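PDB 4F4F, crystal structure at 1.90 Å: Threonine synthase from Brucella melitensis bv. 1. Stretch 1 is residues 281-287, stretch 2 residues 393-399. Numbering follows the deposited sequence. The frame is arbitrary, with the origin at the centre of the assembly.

Stretch 1, residues 281-287: LIIATND
Stretch 2 (393-399) AIGVKVA

Residues 281-285 form the end of a β-strand, with phi between -86° and -120° and psi between 120° and 160°, the last at T285, and the chain leaves the strand at N286 (-87/-167) and D287 (-53/-23). Residues 393-399 lie within a helix that continues beyond both ends of the stretch, with phi between -50° and -69° and psi between -36° and -52°. Its backbone hydrogen bonds run from K397 N to A393 O (2.9 Å), V398 N to I394 O (3.0 Å) and A399 N to G395 O (2.9 Å). The helix packs across the strand at an axial distance of 7.6 Å, with 126° between the N-to-C directions. The register is therefore reversed: the CA atoms of A284 and G395 lie 5.5 Å apart, and those of I282 and A399 7.0 Å.

The contact buries 293 Å² in total and rests on apolar packing. Strand alternation turns the CA-to-CB bonds of I282 and A284 toward the helix and those of I283 and T285 away. On the helix, I394 and V398, one turn apart, point toward the strand. A284 touches both, its CB 3.9 Å from I394 CG2 and 3.7 Å from V398 CB. The same methyl is 4.0 Å from G395 CA, a direct contact with the helix backbone where the CA atoms of A284 and G395 are 5.5 Å apart. Further back along the strand, I282 CG2 lies 3.7 Å from V398 CG1. I282 adopts chi1 m and chi2 t (-56°, -178°), I394 likewise m and t (-68°, 175°), and V398 has chi1 t (171°).

Side chains also pack against polar backbone. I394 CG2 approaches T285 O to 3.3 Å, the shortest contact between the stretches, and V398 CG1 lies 3.8 Å from I283 O. Thus I283 and T285, whose CA-to-CB bonds point away, still meet the helix through their carbonyl oxygens. Past the strand, N286, with its CA-to-CB bond sideways, brings CB to 3.6 Å from I394 CD1, extending the packing along the isoleucine.

No hydrogen bond joins the two stretches. Two of the polar side chains in stretch 1 are engaged otherwise: T285 OG1 (chi1 p, 82°) donates to N286 O at 2.8 Å, while the N286 amide (chi1 p, 70°; chi2 30°) is hydrogen-bonded elsewhere in the structure. The CA-to-CB bond of V396 points away from the strand (chi1 t, 175°) and that of K397 sideways; the K397 side chain has chi1 to chi4 of t, m, t, t and comes no nearer than 7.0 Å to the strand segment.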

ATOM      1  N   LEU A 281      -7.825  -0.708  15.946  1.00 13.78           N
ATOM      2  CA  LEU A 281      -6.976  -0.463  14.802  1.00 13.43           C
ATOM      3  C   LEU A 281      -5.907   0.516  15.286  1.00 13.48           C
ATOM      4  O   LEU A 281      -6.242   1.601  15.790  1.00 13.90           O
ATOM      5  CB  LEU A 281      -7.775   0.123  13.629  1.00 13.42           C
ATOM      6  CG  LEU A 281      -8.782  -0.778  12.921  1.00 13.12           C
ATOM      7  CD1 LEU A 281      -9.722   0.051  12.050  1.00 13.19           C
ATOM      8  CD2 LEU A 281      -8.034  -1.830  12.087  1.00 13.29           C
ATOM      9  N   ILE A 282      -4.642   0.124  15.210  1.00 12.88           N
ATOM     10  CA  ILE A 282      -3.570   0.927  15.824  1.00 13.03           C
ATOM     11  C   ILE A 282      -2.610   1.342  14.730  1.00 12.75           C
ATOM     12  O   ILE A 282      -2.077   0.496  13.978  1.00 12.57           O
ATOM     13  CB  ILE A 282      -2.842   0.141  16.943  1.00 13.18           C
ATOM     14  CG1 ILE A 282      -3.851  -0.344  17.991  1.00 13.45           C
ATOM     15  CG2 ILE A 282      -1.768   1.015  17.583  1.00 13.68           C
ATOM     16  CD1 ILE A 282      -3.246  -1.101  19.182  1.00 13.43           C
ATOM     17  N   ILE A 283      -2.404   2.650  14.629  1.00 12.74           N
ATOM     18  CA  ILE A 283      -1.495   3.254  13.682  1.00 12.63           C
ATOM     19  C   ILE A 283      -0.123   3.246  14.318  1.00 13.00           C
ATOM     20  O   ILE A 283       0.045   3.785  15.426  1.00 13.35           O
ATOM     21  CB  ILE A 283      -1.902   4.737  13.388  1.00 12.64           C
ATOM     22  CG1 ILE A 283      -3.367   4.848  12.878  1.00 12.47           C
ATOM     23  CG2 ILE A 283      -0.887   5.387  12.457  1.00 12.73           C
ATOM     24  CD1 ILE A 283      -4.049   6.202  13.107  1.00 12.85           C
ATOM     25  N   ALA A 284       0.870   2.683  13.643  1.00 12.90           N
ATOM     26  CA  ALA A 284       2.235   2.683  14.167  1.00 13.58           C
ATOM     27  C   ALA A 284       3.124   3.521  13.234  1.00 14.07           C
ATOM     28  O   ALA A 284       3.196   3.255  12.027  1.00 13.98           O
ATOM     29  CB  ALA A 284       2.775   1.253  14.281  1.00 13.46           C
ATOM     30  N   THR A 285       3.789   4.533  13.799  1.00 14.77           N
ATOM     31  CA  THR A 285       4.551   5.475  13.011  1.00 15.55           C
ATOM     32  C   THR A 285       6.015   5.413  13.458  1.00 16.42           C
ATOM     33  O   THR A 285       6.331   4.947  14.561  1.00 16.55           O
ATOM     34  CB  THR A 285       4.050   6.939  13.193  1.00 15.60           C
ATOM     35  OG1 THR A 285       4.621   7.506  14.404  1.00 15.94           O
ATOM     36  CG2 THR A 285       2.503   6.988  13.211  1.00 15.15           C
ATOM     37  N   ASN A 286       6.888   5.892  12.587  1.00 17.41           N
ATOM     38  CA  ASN A 286       8.249   6.215  12.957  1.00 18.79           C
ATOM     39  C   ASN A 286       8.332   7.657  13.489  1.00 19.99           C
ATOM     40  O   ASN A 286       7.293   8.245  13.826  1.00 19.41           O
ATOM     41  CB  ASN A 286       9.260   5.837  11.836  1.00 19.17           C
ATOM     42  CG  ASN A 286       9.191   6.713  10.583  1.00 19.29           C
ATOM     43  OD1 ASN A 286       8.845   7.896  10.620  1.00 20.06           O
ATOM     44  ND2 ASN A 286       9.590   6.123   9.452  1.00 18.88           N
ATOM     45  N   ASP A 287       9.548   8.210  13.617  1.00 21.36           N
ATOM     46  CA  ASP A 287       9.738   9.604  14.071  1.00 22.72           C
ATOM     47  C   ASP A 287       8.935  10.640  13.268  1.00 22.38           C
ATOM     48  O   ASP A 287       8.666  11.728  13.748  1.00 22.81           O
ATOM     49  CB  ASP A 287      11.239   9.974  14.023  1.00 24.56           C
ATOM     50  CG  ASP A 287      12.103   8.975  14.778  1.00 25.57           C
ATOM     51  OD1 ASP A 287      12.230   9.109  15.999  1.00 27.24           O
ATOM     52  OD2 ASP A 287      12.581   8.009  14.155  1.00 27.91           O
ATOM     53  N   ALA A 393       8.979  -4.150  12.990  1.00 14.62           N
ATOM     54  CA  ALA A 393       9.315  -3.990  14.390  1.00 14.95           C
ATOM     55  C   ALA A 393       8.626  -2.772  14.999  1.00 15.00           C
ATOM     56  O   ALA A 393       8.251  -2.803  16.169  1.00 15.02           O
ATOM     57  CB  ALA A 393      10.827  -3.924  14.578  1.00 15.42           C
ATOM     58  N   ILE A 394       8.488  -1.688  14.227  1.00 15.00           N
ATOM     59  CA  ILE A 394       7.673  -0.551  14.656  1.00 14.95           C
ATOM     60  C   ILE A 394       6.285  -1.009  15.035  1.00 14.40           C
ATOM     61  O   ILE A 394       5.796  -0.694  16.116  1.00 14.38           O
ATOM     62  CB  ILE A 394       7.659   0.595  13.611  1.00 15.04           C
ATOM     63  CG1 ILE A 394       9.075   1.203  13.568  1.00 15.81           C
ATOM     64  CG2 ILE A 394       6.620   1.672  13.980  1.00 15.14           C
ATOM     65  CD1 ILE A 394       9.343   2.287  12.521  1.00 16.27           C
ATOM     66  N   GLY A 395       5.644  -1.762  14.157  1.00 13.87           N
ATOM     67  CA  GLY A 395       4.374  -2.379  14.484  1.00 13.52           C
ATOM     68  C   GLY A 395       4.333  -3.136  15.797  1.00 13.71           C
ATOM     69  O   GLY A 395       3.383  -2.977  16.578  1.00 13.91           O
ATOM     70  N   VAL A 396       5.324  -3.982  16.048  1.00 14.01           N
ATOM     71  CA  VAL A 396       5.349  -4.777  17.298  1.00 14.21           C
ATOM     72  C   VAL A 396       5.527  -3.867  18.513  1.00 14.85           C
ATOM     73  O   VAL A 396       4.780  -3.950  19.478  1.00 14.86           O
ATOM     74  CB  VAL A 396       6.421  -5.889  17.277  1.00 14.49           C
ATOM     75  CG1 VAL A 396       6.496  -6.596  18.620  1.00 14.83           C
ATOM     76  CG2 VAL A 396       6.150  -6.900  16.161  1.00 14.01           C
ATOM     77  N   LYS A 397       6.482  -2.954  18.458  1.00 15.38           N
ATOM     78  CA  LYS A 397       6.681  -2.016  19.562  1.00 16.20           C
ATOM     79  C   LYS A 397       5.368  -1.281  19.942  1.00 16.12           C
ATOM     80  O   LYS A 397       4.962  -1.226  21.127  1.00 16.27           O
ATOM     81  CB  LYS A 397       7.771  -0.998  19.193  1.00 16.67           C
ATOM     82  CG  LYS A 397       8.163  -0.059  20.315  1.00 17.67           C
ATOM     83  CD  LYS A 397       7.333   1.196  20.444  1.00 17.86           C
ATOM     84  CE  LYS A 397       8.025   2.188  21.381  1.00 19.02           C
ATOM     85  NZ  LYS A 397       7.295   3.478  21.482  1.00 19.44           N
ATOM     86  N   VAL A 398       4.731  -0.689  18.942  1.00 15.71           N
ATOM     87  CA  VAL A 398       3.539   0.129  19.185  1.00 15.72           C
ATOM     88  C   VAL A 398       2.353  -0.751  19.619  1.00 15.79           C
ATOM     89  O   VAL A 398       1.561  -0.366  20.491  1.00 15.90           O
ATOM     90  CB  VAL A 398       3.190   0.974  17.931  1.00 15.26           C
ATOM     91  CG1 VAL A 398       1.829   1.672  18.061  1.00 14.93           C
ATOM     92  CG2 VAL A 398       4.295   1.978  17.625  1.00 15.44           C
ATOM     93  N   ALA A 399       2.210  -1.925  18.987  1.00 15.97           N
ATOM     94  CA  ALA A 399       1.164  -2.889  19.367  1.00 16.00           C
ATOM     95  C   ALA A 399       1.272  -3.178  20.863  1.00 17.38           C
ATOM     96  O   ALA A 399       0.283  -3.157  21.556  1.00 17.71           O
ATOM     97  CB  ALA A 399       1.298  -4.179  18.586  1.00 15.67           C
TER